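Local atomic coordinates of Pdx2 protein (Plasmodium falciparum, PDB entry 2ABW), a protein that hydrolyses glutamine to glutamate and ammonia and passes the ammonia to its synthase partner Pdx1 for the biosynthesis of pyridoxal 5'-phosphate (vitamin B6). Residues S2-G7 with P28-I33; V8-G13 with I32-N37; P82-C87 with Q207-K212. One frame throughout, in Å; residues are numbered along the deposited sequence. Where two conformers were deposited one is given.

Contact 1. Residues S2-G7 with P28-I33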
ATOM      1  N   SER A   2      19.174  -4.893 -15.016  0.70 31.60           N
ATOM      2  CA  SER A   2      18.682  -3.506 -14.956  0.70 29.87           C
ATOM      3  C   SER A   2      18.653  -3.142 -13.444  0.70 28.30           C
ATOM      4  O   SER A   2      18.748  -4.049 -12.586  0.70 29.33           O
ATOM      5  CB  SER A   2      17.288  -3.426 -15.627  0.70 30.94           C
ATOM      6  OG  SER A   2      16.660  -2.211 -15.302  0.70 36.35           O
ATOM      7  N   GLU A   3      18.610  -1.864 -13.093  1.00 26.09           N
ATOM      8  CA  GLU A   3      18.581  -1.506 -11.677  1.00 25.12           C
ATOM      9  C   GLU A   3      17.147  -1.053 -11.403  1.00 24.25           C
ATOM     10  O   GLU A   3      16.711  -0.070 -12.018  1.00 28.08           O
ATOM     11  CB  GLU A   3      19.463  -0.328 -11.384  1.00 27.24           C
ATOM     12  CG  GLU A   3      20.954  -0.602 -11.615  1.00 32.41           C
ATOM     13  CD  GLU A   3      21.538  -1.103 -10.344  1.00 41.65           C
ATOM     14  OE1 GLU A   3      21.392  -0.327  -9.357  1.00 44.10           O
ATOM     15  OE2 GLU A   3      22.113  -2.216 -10.351  1.00 47.93           O
ATOM     16  N   ILE A   4      16.476  -1.647 -10.427  1.00 18.88           N
ATOM     17  CA  ILE A   4      15.136  -1.222 -10.009  1.00 19.63           C
ATOM     18  C   ILE A   4      15.270  -0.651  -8.608  1.00 18.29           C
ATOM     19  O   ILE A   4      15.929  -1.241  -7.735  1.00 19.30           O
ATOM     20  CB  ILE A   4      14.243  -2.480  -9.897  0.60 20.13           C
ATOM     21  CG1 ILE A   4      13.942  -3.016 -11.305  0.60 24.14           C
ATOM     22  CG2 ILE A   4      12.988  -2.170  -9.050  0.60 19.83           C
ATOM     23  CD1 ILE A   4      13.159  -2.077 -12.100  0.60 25.49           C
ATOM     24  N   THR A   5      14.703   0.570  -8.395  1.00 17.41           N
ATOM     25  CA  THR A   5      14.686   1.218  -7.097  1.00 16.41           C
ATOM     26  C   THR A   5      13.251   1.327  -6.587  1.00 16.16           C
ATOM     27  O   THR A   5      12.391   1.904  -7.270  1.00 17.46           O
ATOM     28  CB  THR A   5      15.289   2.624  -7.157  1.00 18.19           C
ATOM     29  OG1 THR A   5      16.653   2.474  -7.616  1.00 20.86           O
ATOM     30  CG2 THR A   5      15.251   3.291  -5.745  1.00 18.95           C
ATOM     31  N   ILE A   6      13.006   0.732  -5.440  1.00 16.27           N
ATOM     32  CA  ILE A   6      11.745   0.867  -4.760  1.00 15.42           C
ATOM     33  C   ILE A   6      11.967   1.706  -3.517  1.00 14.56           C
ATOM     34  O   ILE A   6      12.893   1.447  -2.742  1.00 15.88           O
ATOM     35  CB  ILE A   6      11.071  -0.490  -4.414  1.00 16.51           C
ATOM     36  CG1 ILE A   6      10.726  -1.142  -5.741  1.00 14.72           C
ATOM     37  CG2 ILE A   6       9.876  -0.235  -3.497  1.00 16.97           C
ATOM     38  CD1 ILE A   6      10.165  -2.570  -5.614  1.00 16.67           C
ATOM     39  N   GLY A   7      11.133   2.707  -3.337  1.00 13.23           N
ATOM     40  CA  GLY A   7      11.234   3.554  -2.148  1.00 13.71           C
ATOM     41  C   GLY A   7      10.208   3.169  -1.132  1.00 15.12           C
ATOM     42  O   GLY A   7       9.112   2.592  -1.465  1.00 15.06           O
ATOM     43  N   PRO A  28      19.042  -9.583  -7.069  0.60 16.94           N
ATOM     44  CA  PRO A  28      20.181  -8.750  -7.349  0.60 18.29           C
ATOM     45  C   PRO A  28      19.931  -7.327  -7.788  0.60 18.23           C
ATOM     46  O   PRO A  28      20.636  -6.462  -7.303  0.60 20.16           O
ATOM     47  CB  PRO A  28      20.979  -9.545  -8.402  0.60 17.63           C
ATOM     48  CG  PRO A  28      20.697 -10.914  -8.036  0.60 18.12           C
ATOM     49  CD  PRO A  28      19.232 -10.913  -7.702  0.60 15.99           C
ATOM     50  N   SER A  29      18.960  -7.145  -8.689  0.60 20.85           N
ATOM     51  CA  SER A  29      18.692  -5.908  -9.415  0.60 20.54           C
ATOM     52  C   SER A  29      17.987  -4.851  -8.514  1.00 21.45           C
ATOM     53  O   SER A  29      17.848  -3.699  -8.931  1.00 21.55           O
ATOM     54  CB  SER A  29      17.753  -6.253 -10.607  1.00 22.57           C
ATOM     55  OG  SER A  29      18.422  -6.928 -11.624  1.00 22.03           O
ATOM     56  N   LEU A  30      17.573  -5.244  -7.289  1.00 19.32           N
ATOM     57  CA  LEU A  30      16.743  -4.397  -6.429  1.00 17.73           C
ATOM     58  C   LEU A  30      17.528  -3.615  -5.363  1.00 18.74           C
ATOM     59  O   LEU A  30      18.221  -4.180  -4.493  1.00 20.30           O
ATOM     60  CB  LEU A  30      15.706  -5.272  -5.717  1.00 16.13           C
ATOM     61  CG  LEU A  30      14.750  -4.560  -4.776  1.00 17.46           C
ATOM     62  CD1 LEU A  30      13.981  -3.467  -5.582  1.00 18.68           C
ATOM     63  CD2 LEU A  30      13.711  -5.535  -4.213  1.00 16.58           C
ATOM     64  N   ASN A  31      17.285  -2.276  -5.378  1.00 20.11           N
ATOM     65  CA  ASN A  31      17.744  -1.348  -4.384  1.00 21.41           C
ATOM     66  C   ASN A  31      16.543  -0.783  -3.642  1.00 18.66           C
ATOM     67  O   ASN A  31      15.563  -0.452  -4.325  1.00 18.98           O
ATOM     68  CB  ASN A  31      18.254  -0.128  -5.161  1.00 23.27           C
ATOM     69  CG  ASN A  31      19.370  -0.471  -6.131  1.00 30.50           C
ATOM     70  OD1 ASN A  31      20.318  -1.219  -5.801  1.00 34.45           O
ATOM     71  ND2 ASN A  31      19.195  -0.026  -7.374  1.00 37.74           N
ATOM     72  N   ILE A  32      16.649  -0.598  -2.330  1.00 17.85           N
ATOM     73  CA  ILE A  32      15.561   0.056  -1.563  1.00 17.04           C
ATOM     74  C   ILE A  32      16.056   1.311  -0.963  1.00 17.66           C
ATOM     75  O   ILE A  32      17.164   1.381  -0.456  1.00 18.47           O
ATOM     76  CB  ILE A  32      15.036  -0.864  -0.448  1.00 17.00           C
ATOM     77  CG1 ILE A  32      14.627  -2.246  -0.973  1.00 18.53           C
ATOM     78  CG2 ILE A  32      13.910  -0.210   0.292  1.00 18.42           C
ATOM     79  CD1 ILE A  32      13.383  -2.272  -1.862  1.00 22.34           C
ATOM     80  N   ILE A  33      15.226   2.369  -1.054  1.00 15.40           N
ATOM     81  CA  ILE A  33      15.599   3.633  -0.415  1.00 17.43           C
ATOM     82  C   ILE A  33      14.529   4.160   0.450  1.00 16.94           C
ATOM     83  O   ILE A  33      13.386   3.856   0.235  1.00 17.28           O
ATOM     84  CB  ILE A  33      16.009   4.717  -1.471  1.00 16.39           C
ATOM     85  CG1 ILE A  33      14.863   5.177  -2.327  1.00 17.96           C
ATOM     86  CG2 ILE A  33      17.134   4.206  -2.374  1.00 21.02           C
ATOM     87  CD1 ILE A  33      15.172   6.419  -3.157  1.00 20.62           C
TER
HETATM   88  O   HOH W   1      21.695  -3.788  -7.840  1.00 39.60           O
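Strand 4-9 and strand 30-35, the latter outermost in the large sheet of this chain, start here as the parallel pair of the beta-alpha-beta unit that helix 16-23 completes. Four backbone bonds join them: I4 N to S29 O, N31 N to I4 O, I6 N to N31 O and I33 N to I6 O. The N31 N bond is nearly straight (172°) and arrives almost along the C=O axis of I4.

N31 leads the polar side. Its CG lies anti to the carbonyl carbon (chi1 -59°), which puts ND2 within 3.0 Å of E3 OE1 on the neighbouring segment. The acceptor lies in the amide plane of N31, but OE1 is met from above the carboxylate plane. E3 reaches this point because its chain bends at chi2. Its other oxygen, OE2, accepts from a water that also donates to P28 O. On the same face T5 turns CG2 to I33 CG1, 3.9 Å away, and the two side chains cross at about a right angle. I33 holds CG1 in the crowded position between N and the carbonyl carbon (chi1 68°).

The other face is apolar. L30 sets CG anti to its N, and its CD1 meets I4 CG2 at 3.8 Å and I6 CD1 at 3.9 Å. I32 CD1 lies against I6 CB. Y210 of helix 204-219 packs on I4 and L30, and F22 of helix 16-23 on I6 and I32. The backbone thus sets the parallel register, the aliphatic face packs against both helices, and the carboxylate-amide bond adds a polar tie near the strand starts.

Contact 2. Residues V8-G13 with I32-N37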
ATOM      1  N   VAL A   8      10.527   3.427   0.133  1.00 14.03           N
ATOM      2  CA  VAL A   8       9.585   3.254   1.263  1.00 15.86           C
ATOM      3  C   VAL A   8       9.437   4.575   1.962  1.00 16.98           C
ATOM      4  O   VAL A   8      10.393   5.151   2.438  1.00 16.02           O
ATOM      5  CB  VAL A   8      10.003   2.159   2.241  1.00 17.06           C
ATOM      6  CG1 VAL A   8       8.981   2.023   3.418  1.00 16.46           C
ATOM      7  CG2 VAL A   8      10.084   0.806   1.514  1.00 15.58           C
ATOM      8  N   LEU A   9       8.225   5.127   1.983  1.00 16.43           N
ATOM      9  CA  LEU A   9       7.975   6.432   2.663  0.70 17.60           C
ATOM     10  C   LEU A   9       8.382   6.241   4.124  0.70 18.84           C
ATOM     11  O   LEU A   9       8.043   5.234   4.744  0.70 18.06           O
ATOM     12  CB  LEU A   9       6.492   6.795   2.485  1.00 16.50           C
ATOM     13  CG  LEU A   9       6.268   8.254   2.944  1.00 19.64           C
ATOM     14  CD1 LEU A   9       6.801   9.296   1.955  1.00 21.61           C
ATOM     15  CD2 LEU A   9       4.761   8.503   3.154  1.00 23.09           C
ATOM     16  N   SER A  10       9.179   7.153   4.664  0.70 18.27           N
ATOM     17  CA  SER A  10       9.799   6.900   5.983  0.70 19.56           C
ATOM     18  C   SER A  10       9.595   7.954   7.046  0.70 20.79           C
ATOM     19  O   SER A  10      10.077   7.797   8.200  0.70 20.38           O
ATOM     20  CB  SER A  10      11.266   6.652   5.790  0.70 18.17           C
ATOM     21  OG  SER A  10      11.936   7.823   5.377  0.70 22.27           O
ATOM     22  N   LEU A  11       8.908   8.999   6.658  0.70 21.80           N
ATOM     23  CA  LEU A  11       8.713  10.158   7.519  0.70 23.62           C
ATOM     24  C   LEU A  11       8.015   9.826   8.837  1.00 25.21           C
ATOM     25  O   LEU A  11       8.311  10.462   9.850  1.00 25.95           O
ATOM     26  CB  LEU A  11       7.944  11.218   6.737  1.00 25.14           C
ATOM     27  CG  LEU A  11       8.726  11.780   5.526  1.00 24.90           C
ATOM     28  CD1 LEU A  11       7.883  12.555   4.615  1.00 29.35           C
ATOM     29  CD2 LEU A  11       9.955  12.527   5.956  1.00 30.94           C
ATOM     30  N   GLN A  12       7.092   8.866   8.814  1.00 27.04           N
ATOM     31  CA  GLN A  12       6.282   8.517   9.932  1.00 28.79           C
ATOM     32  C   GLN A  12       7.000   7.536  10.869  1.00 31.30           C
ATOM     33  O   GLN A  12       6.485   7.193  11.955  1.00 32.54           O
ATOM     34  CB  GLN A  12       5.002   7.901   9.420  1.00 29.02           C
ATOM     35  CG  GLN A  12       5.157   6.515   8.758  1.00 29.60           C
ATOM     36  CD  GLN A  12       5.951   6.404   7.423  1.00 26.51           C
ATOM     37  OE1 GLN A  12       6.037   7.325   6.589  1.00 26.76           O
ATOM     38  NE2 GLN A  12       6.445   5.191   7.193  1.00 30.91           N
ATOM     39  N   GLY A  13       8.167   7.053  10.471  1.00 31.64           N
ATOM     40  CA  GLY A  13       8.877   6.077  11.332  1.00 32.03           C
ATOM     41  C   GLY A  13       8.349   4.641  11.188  1.00 33.41           C
ATOM     42  O   GLY A  13       7.452   4.349  10.383  1.00 34.72           O
ATOM     43  N   ILE A  32      16.649  -0.598  -2.330  1.00 17.85           N
ATOM     44  CA  ILE A  32      15.561   0.056  -1.563  1.00 17.04           C
ATOM     45  C   ILE A  32      16.056   1.311  -0.963  1.00 17.66           C
ATOM     46  O   ILE A  32      17.164   1.381  -0.456  1.00 18.47           O
ATOM     47  CB  ILE A  32      15.036  -0.864  -0.448  1.00 17.00           C
ATOM     48  CG1 ILE A  32      14.627  -2.246  -0.973  1.00 18.53           C
ATOM     49  CG2 ILE A  32      13.910  -0.210   0.292  1.00 18.42           C
ATOM     50  CD1 ILE A  32      13.383  -2.272  -1.862  1.00 22.34           C
ATOM     51  N   ILE A  33      15.226   2.369  -1.054  1.00 15.40           N
ATOM     52  CA  ILE A  33      15.599   3.633  -0.415  1.00 17.43           C
ATOM     53  C   ILE A  33      14.529   4.160   0.450  1.00 16.94           C
ATOM     54  O   ILE A  33      13.386   3.856   0.235  1.00 17.28           O
ATOM     55  CB  ILE A  33      16.009   4.717  -1.471  1.00 16.39           C
ATOM     56  CG1 ILE A  33      14.863   5.177  -2.327  1.00 17.96           C
ATOM     57  CG2 ILE A  33      17.134   4.206  -2.374  1.00 21.02           C
ATOM     58  CD1 ILE A  33      15.172   6.419  -3.157  1.00 20.62           C
ATOM     59  N   GLN A  34      14.902   4.937   1.472  1.00 15.93           N
ATOM     60  CA  GLN A  34      13.922   5.665   2.210  1.00 17.36           C
ATOM     61  C   GLN A  34      13.479   6.795   1.325  1.00 18.15           C
ATOM     62  O   GLN A  34      14.279   7.384   0.556  1.00 19.04           O
ATOM     63  CB  GLN A  34      14.516   6.272   3.477  1.00 19.20           C
ATOM     64  CG  GLN A  34      14.868   5.330   4.567  1.00 20.85           C
ATOM     65  CD  GLN A  34      15.396   6.115   5.791  1.00 24.00           C
ATOM     66  OE1 GLN A  34      14.873   7.190   6.120  1.00 26.91           O
ATOM     67  NE2 GLN A  34      16.395   5.568   6.456  1.00 24.22           N
ATOM     68  N   VAL A  35      12.223   7.193   1.462  1.00 16.97           N
ATOM     69  CA  VAL A  35      11.715   8.397   0.784  1.00 15.50           C
ATOM     70  C   VAL A  35      11.201   9.387   1.835  1.00 15.72           C
ATOM     71  O   VAL A  35      10.321   9.094   2.623  1.00 16.14           O
ATOM     72  CB  VAL A  35      10.605   8.071  -0.189  1.00 16.66           C
ATOM     73  CG1 VAL A  35       9.880   9.306  -0.696  1.00 15.40           C
ATOM     74  CG2 VAL A  35      11.191   7.128  -1.293  1.00 15.48           C
ATOM     75  N   ARG A  36      11.837  10.529   1.880  1.00 17.09           N
ATOM     76  CA  ARG A  36      11.545  11.550   2.873  1.00 18.49           C
ATOM     77  C   ARG A  36      11.205  12.871   2.204  1.00 19.35           C
ATOM     78  O   ARG A  36      10.803  13.804   2.868  1.00 19.47           O
ATOM     79  CB  ARG A  36      12.826  11.737   3.682  1.00 18.26           C
ATOM     80  CG  ARG A  36      13.371  10.530   4.354  1.00 25.34           C
ATOM     81  CD  ARG A  36      14.874  10.747   4.561  1.00 29.49           C
ATOM     82  NE  ARG A  36      15.589  10.523   3.272  1.00 33.68           N
ATOM     83  CZ  ARG A  36      16.673  11.162   2.867  1.00 36.08           C
ATOM     84  NH1 ARG A  36      17.204  12.138   3.595  1.00 42.41           N
ATOM     85  NH2 ARG A  36      17.251  10.844   1.720  1.00 37.48           N
ATOM     86  N   ASN A  37      11.402  12.961   0.881  1.00 17.64           N
ATOM     87  CA  ASN A  37      11.238  14.225   0.186  1.00 17.93           C
ATOM     88  C   ASN A  37      11.095  13.978  -1.301  1.00 16.11           C
ATOM     89  O   ASN A  37      11.198  12.829  -1.758  1.00 15.70           O
ATOM     90  CB  ASN A  37      12.413  15.131   0.506  1.00 17.02           C
ATOM     91  CG  ASN A  37      13.719  14.534   0.146  1.00 19.98           C
ATOM     92  OD1 ASN A  37      13.920  14.112  -0.944  1.00 18.54           O
ATOM     93  ND2 ASN A  37      14.680  14.562   1.077  1.00 21.72           N
TER
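S10 and Q34 face each other across the ends of the two strands. S10 points its CB toward the segment 32-37. Its OG sits in the crowded position between N and the carbonyl carbon (chi1 69°). From there it donates to Q34 OE1 at 3.1 Å, in the plane of the amide carbonyl and on a lone pair. Q34 is extended beyond CG and lays its chain alongside S10. R36 CG closes in on the same hydroxyl, 3.2 Å from S10 OG.

L9 and V35 lie on the opposite face and cross at about a right angle, with L9 CD1 4.1 Å from V35 CG1. Both belong to the parallel beta-alpha-beta unit formed by strand 4-9, helix 16-23 and strand 30-35. V8 CG2 touches I32 CG2 on the face that packs against I19 of that helix.

The ladder ends with V8 N to I33 O, V35 N to V8 O, and S10 N to V35 O at 3.0 Å. Beyond it S10-G13 forms a type I turn, and Q12 NE2 bonds back to L9 O. L11 brings CD2 to 3.7 Å from R36 CB. The R36 guanidinium turns away to a salt bridge with D40, whose backbone N is capped by N37 OD1.

Contact 3. Residues P82-C87 with Q207-K212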
ATOM      1  N   PRO A  82       4.068   2.592 -10.112  1.00 15.56           N
ATOM      2  CA  PRO A  82       3.479   1.677  -9.133  1.00 14.43           C
ATOM      3  C   PRO A  82       3.575   2.171  -7.688  1.00 16.37           C
ATOM      4  O   PRO A  82       4.670   2.608  -7.269  1.00 14.77           O
ATOM      5  CB  PRO A  82       4.263   0.370  -9.348  1.00 15.86           C
ATOM      6  CG  PRO A  82       4.663   0.431 -10.766  1.00 18.74           C
ATOM      7  CD  PRO A  82       5.013   1.908 -11.001  1.00 16.83           C
ATOM      8  N   ILE A  83       2.492   1.968  -6.937  1.00 14.46           N
ATOM      9  CA  ILE A  83       2.445   2.348  -5.534  1.00 15.46           C
ATOM     10  C   ILE A  83       1.715   1.290  -4.763  1.00 16.14           C
ATOM     11  O   ILE A  83       0.743   0.773  -5.242  1.00 15.93           O
ATOM     12  CB  ILE A  83       1.837   3.756  -5.371  1.00 16.85           C
ATOM     13  CG1 ILE A  83       2.032   4.265  -3.933  1.00 17.26           C
ATOM     14  CG2 ILE A  83       0.429   3.803  -5.908  1.00 15.74           C
ATOM     15  CD1 ILE A  83       1.842   5.747  -3.771  1.00 19.20           C
ATOM     16  N   TRP A  84       2.221   1.008  -3.603  1.00 14.47           N
ATOM     17  CA  TRP A  84       1.647   0.009  -2.668  1.00 15.36           C
ATOM     18  C   TRP A  84       1.361   0.740  -1.386  1.00 15.16           C
ATOM     19  O   TRP A  84       2.274   1.138  -0.647  1.00 16.26           O
ATOM     20  CB  TRP A  84       2.645  -1.109  -2.420  1.00 15.78           C
ATOM     21  CG  TRP A  84       2.135  -2.195  -1.528  1.00 14.58           C
ATOM     22  CD1 TRP A  84       0.813  -2.392  -1.114  1.00 17.34           C
ATOM     23  CD2 TRP A  84       2.892  -3.256  -1.002  1.00 14.35           C
ATOM     24  NE1 TRP A  84       0.739  -3.497  -0.292  1.00 16.06           N
ATOM     25  CE2 TRP A  84       2.012  -4.056  -0.228  1.00 15.88           C
ATOM     26  CE3 TRP A  84       4.242  -3.629  -1.103  1.00 14.11           C
ATOM     27  CZ2 TRP A  84       2.440  -5.196   0.412  1.00 16.10           C
ATOM     28  CZ3 TRP A  84       4.656  -4.715  -0.401  1.00 14.62           C
ATOM     29  CH2 TRP A  84       3.769  -5.515   0.299  1.00 14.83           C
ATOM     30  N   GLY A  85       0.087   0.904  -1.075  1.00 15.15           N
ATOM     31  CA  GLY A  85      -0.309   1.413   0.220  1.00 14.81           C
ATOM     32  C   GLY A  85      -0.708   0.294   1.126  1.00 16.45           C
ATOM     33  O   GLY A  85      -1.576  -0.482   0.775  1.00 17.28           O
ATOM     34  N   THR A  86      -0.055   0.191   2.292  1.00 16.09           N
ATOM     35  CA  THR A  86      -0.337  -0.848   3.216  1.00 18.31           C
ATOM     36  C   THR A  86      -0.718  -0.250   4.578  1.00 19.86           C
ATOM     37  O   THR A  86      -0.156   0.709   5.030  1.00 19.44           O
ATOM     38  CB  THR A  86       0.775  -1.853   3.253  1.00 21.16           C
ATOM     39  OG1 THR A  86       0.317  -3.057   3.946  1.00 23.57           O
ATOM     40  CG2 THR A  86       2.009  -1.296   3.926  1.00 22.29           C
ATOM     41  N   CYS A  87      -1.813  -0.781   5.091  1.00 21.23           N
ATOM     42  CA  CYS A  87      -2.469  -0.240   6.294  1.00 22.02           C
ATOM     43  C   CYS A  87      -2.759   1.254   6.146  1.00 22.11           C
ATOM     44  O   CYS A  87      -3.651   1.614   5.387  1.00 21.16           O
ATOM     45  CB  CYS A  87      -1.650  -0.572   7.521  0.55 23.68           C
ATOM     46  SG  CYS A  87      -2.711  -0.723   8.973  0.55 26.63           S
ATOM     47  N   GLN A 207       7.235  -9.601  -3.249  1.00 13.29           N
ATOM     48  CA  GLN A 207       7.615 -10.170  -4.538  1.00 13.91           C
ATOM     49  C   GLN A 207       6.664  -9.725  -5.619  1.00 14.47           C
ATOM     50  O   GLN A 207       7.098  -9.337  -6.717  1.00 14.67           O
ATOM     51  CB  GLN A 207       7.666 -11.666  -4.417  1.00 16.53           C
ATOM     52  CG  GLN A 207       8.202 -12.238  -5.749  1.00 16.30           C
ATOM     53  CD  GLN A 207       8.279 -13.763  -5.763  1.00 18.60           C
ATOM     54  OE1 GLN A 207       7.939 -14.451  -4.773  1.00 22.93           O
ATOM     55  NE2 GLN A 207       8.693 -14.277  -6.865  1.00 24.68           N
ATOM     56  N   TYR A 208       5.373  -9.763  -5.353  1.00 13.91           N
ATOM     57  CA  TYR A 208       4.353  -9.332  -6.319  1.00 13.35           C
ATOM     58  C   TYR A 208       4.536  -7.865  -6.670  1.00 14.42           C
ATOM     59  O   TYR A 208       4.493  -7.450  -7.839  1.00 14.76           O
ATOM     60  CB  TYR A 208       2.986  -9.510  -5.731  1.00 15.65           C
ATOM     61  CG  TYR A 208       1.884  -9.220  -6.673  1.00 15.24           C
ATOM     62  CD1 TYR A 208       1.614 -10.094  -7.734  1.00 15.13           C
ATOM     63  CD2 TYR A 208       1.096  -8.139  -6.550  1.00 16.94           C
ATOM     64  CE1 TYR A 208       0.567  -9.830  -8.607  1.00 14.71           C
ATOM     65  CE2 TYR A 208       0.032  -7.911  -7.379  1.00 16.61           C
ATOM     66  CZ  TYR A 208      -0.231  -8.749  -8.408  1.00 15.34           C
ATOM     67  OH  TYR A 208      -1.289  -8.573  -9.330  1.00 16.97           O
ATOM     68  N   PHE A 209       4.746  -7.056  -5.651  1.00 12.91           N
ATOM     69  CA  PHE A 209       4.915  -5.588  -5.920  1.00 13.27           C
ATOM     70  C   PHE A 209       6.228  -5.378  -6.688  1.00 13.51           C
ATOM     71  O   PHE A 209       6.260  -4.554  -7.613  1.00 14.30           O
ATOM     72  CB  PHE A 209       4.907  -4.761  -4.654  1.00 13.33           C
ATOM     73  CG  PHE A 209       4.950  -3.276  -4.935  1.00 13.03           C
ATOM     74  CD1 PHE A 209       3.856  -2.690  -5.607  1.00 12.09           C
ATOM     75  CD2 PHE A 209       5.982  -2.452  -4.558  1.00 13.50           C
ATOM     76  CE1 PHE A 209       3.893  -1.360  -5.928  1.00 15.87           C
ATOM     77  CE2 PHE A 209       5.990  -1.117  -4.869  1.00 14.99           C
ATOM     78  CZ  PHE A 209       4.976  -0.605  -5.556  1.00 16.25           C
ATOM     79  N   TYR A 210       7.294  -6.081  -6.371  1.00 13.69           N
ATOM     80  CA  TYR A 210       8.533  -5.954  -7.145  1.00 13.12           C
ATOM     81  C   TYR A 210       8.246  -6.248  -8.640  1.00 13.53           C
ATOM     82  O   TYR A 210       8.689  -5.493  -9.527  1.00 15.15           O
ATOM     83  CB  TYR A 210       9.564  -6.916  -6.609  1.00 14.39           C
ATOM     84  CG  TYR A 210      10.750  -6.960  -7.501  1.00 12.92           C
ATOM     85  CD1 TYR A 210      11.732  -6.002  -7.479  1.00 14.70           C
ATOM     86  CD2 TYR A 210      10.886  -7.931  -8.484  1.00 14.22           C
ATOM     87  CE1 TYR A 210      12.807  -6.041  -8.360  1.00 13.83           C
ATOM     88  CE2 TYR A 210      11.947  -7.978  -9.364  1.00 13.93           C
ATOM     89  CZ  TYR A 210      12.899  -6.999  -9.351  1.00 14.88           C
ATOM     90  OH  TYR A 210      14.019  -6.954 -10.208  1.00 14.99           O
ATOM     91  N   GLU A 211       7.581  -7.348  -8.940  1.00 13.27           N
ATOM     92  CA  GLU A 211       7.296  -7.709 -10.312  1.00 14.98           C
ATOM     93  C   GLU A 211       6.438  -6.625 -10.976  1.00 16.17           C
ATOM     94  O   GLU A 211       6.686  -6.317 -12.151  1.00 16.43           O
ATOM     95  CB  GLU A 211       6.623  -9.056 -10.328  1.00 15.11           C
ATOM     96  CG  GLU A 211       7.545 -10.189 -10.059  1.00 16.91           C
ATOM     97  CD  GLU A 211       8.538 -10.468 -11.159  1.00 22.59           C
ATOM     98  OE1 GLU A 211       8.257 -10.154 -12.322  1.00 24.09           O
ATOM     99  OE2 GLU A 211       9.604 -11.034 -10.916  1.00 24.07           O
ATOM    100  N   LYS A 212       5.551  -5.982 -10.210  1.00 15.47           N
ATOM    101  CA  LYS A 212       4.739  -4.876 -10.739  1.00 15.64           C
ATOM    102  C   LYS A 212       5.611  -3.735 -11.196  1.00 16.49           C
ATOM    103  O   LYS A 212       5.470  -3.113 -12.254  1.00 16.56           O
ATOM    104  CB  LYS A 212       3.762  -4.401  -9.699  1.00 16.17           C
ATOM    105  CG  LYS A 212       2.721  -3.462 -10.179  1.00 16.45           C
ATOM    106  CD  LYS A 212       1.673  -3.235  -9.082  1.00 17.87           C
ATOM    107  CE  LYS A 212       0.616  -2.130  -9.462  1.00 18.74           C
ATOM    108  NZ  LYS A 212      -0.272  -2.780 -10.456  1.00 17.84           N
TER
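This is a buried apolar contact between a central strand of the large mixed sheet, 83-86, and helix 204-219. No hydrogen bond crosses it. F209 makes most of the contact from the helix side. Its CG is anti to the backbone N (chi1 -175°), which sends the ring onto the strand. W84 CB sits over the centre of one ring face, 3.7 Å from the centroid and 11° off the normal, a CH-pi contact. The indole leans past the phenyl obliquely, with planes 43° apart, and W84 CE3 comes to 3.8 Å from F209 CB. P82 meets the ring at its edge: its O lies near the ring plane, and its CB is 3.9 Å from F209 CE1.

The strand leads to C87, the nucleophile, at the N-cap of the next helix. Its backbone there is strained, as in the nucleophile elbow of class I glutamine amidotransferases. F209 meets P82 to W84, at the start of the strand, and C87 takes no part in the contact. W84 NE1 bonds to T193 OG1, which also pairs with T86 OG1. P82 CG lies 3.9 Å from K212 O, and K212 NZ forms a salt bridge with E186.

How the contacts relate
From the N terminus, strand 4-9 runs through contact 1 and then contact 2. Helix 16-23 follows, and strand 30-35 then runs beside strand 4-9 in the same direction. Both contacts close this one right-handed beta-alpha-beta crossover. The two loops cross, as successive parts of one parallel ladder, and share I32 and I33. G7 CA packs on V35 CG2 where they meet. Contact 3 comes later in series. It closes a much longer loop, from 82-87 to the C-terminal helix, spanning the eight strands from 94-98 to 190-193. Y210 of that helix touches S29, I4, L30 and I6, so the helix that packs on strand 83-86 in contact 3 also reaches the sheet edge at contact 1.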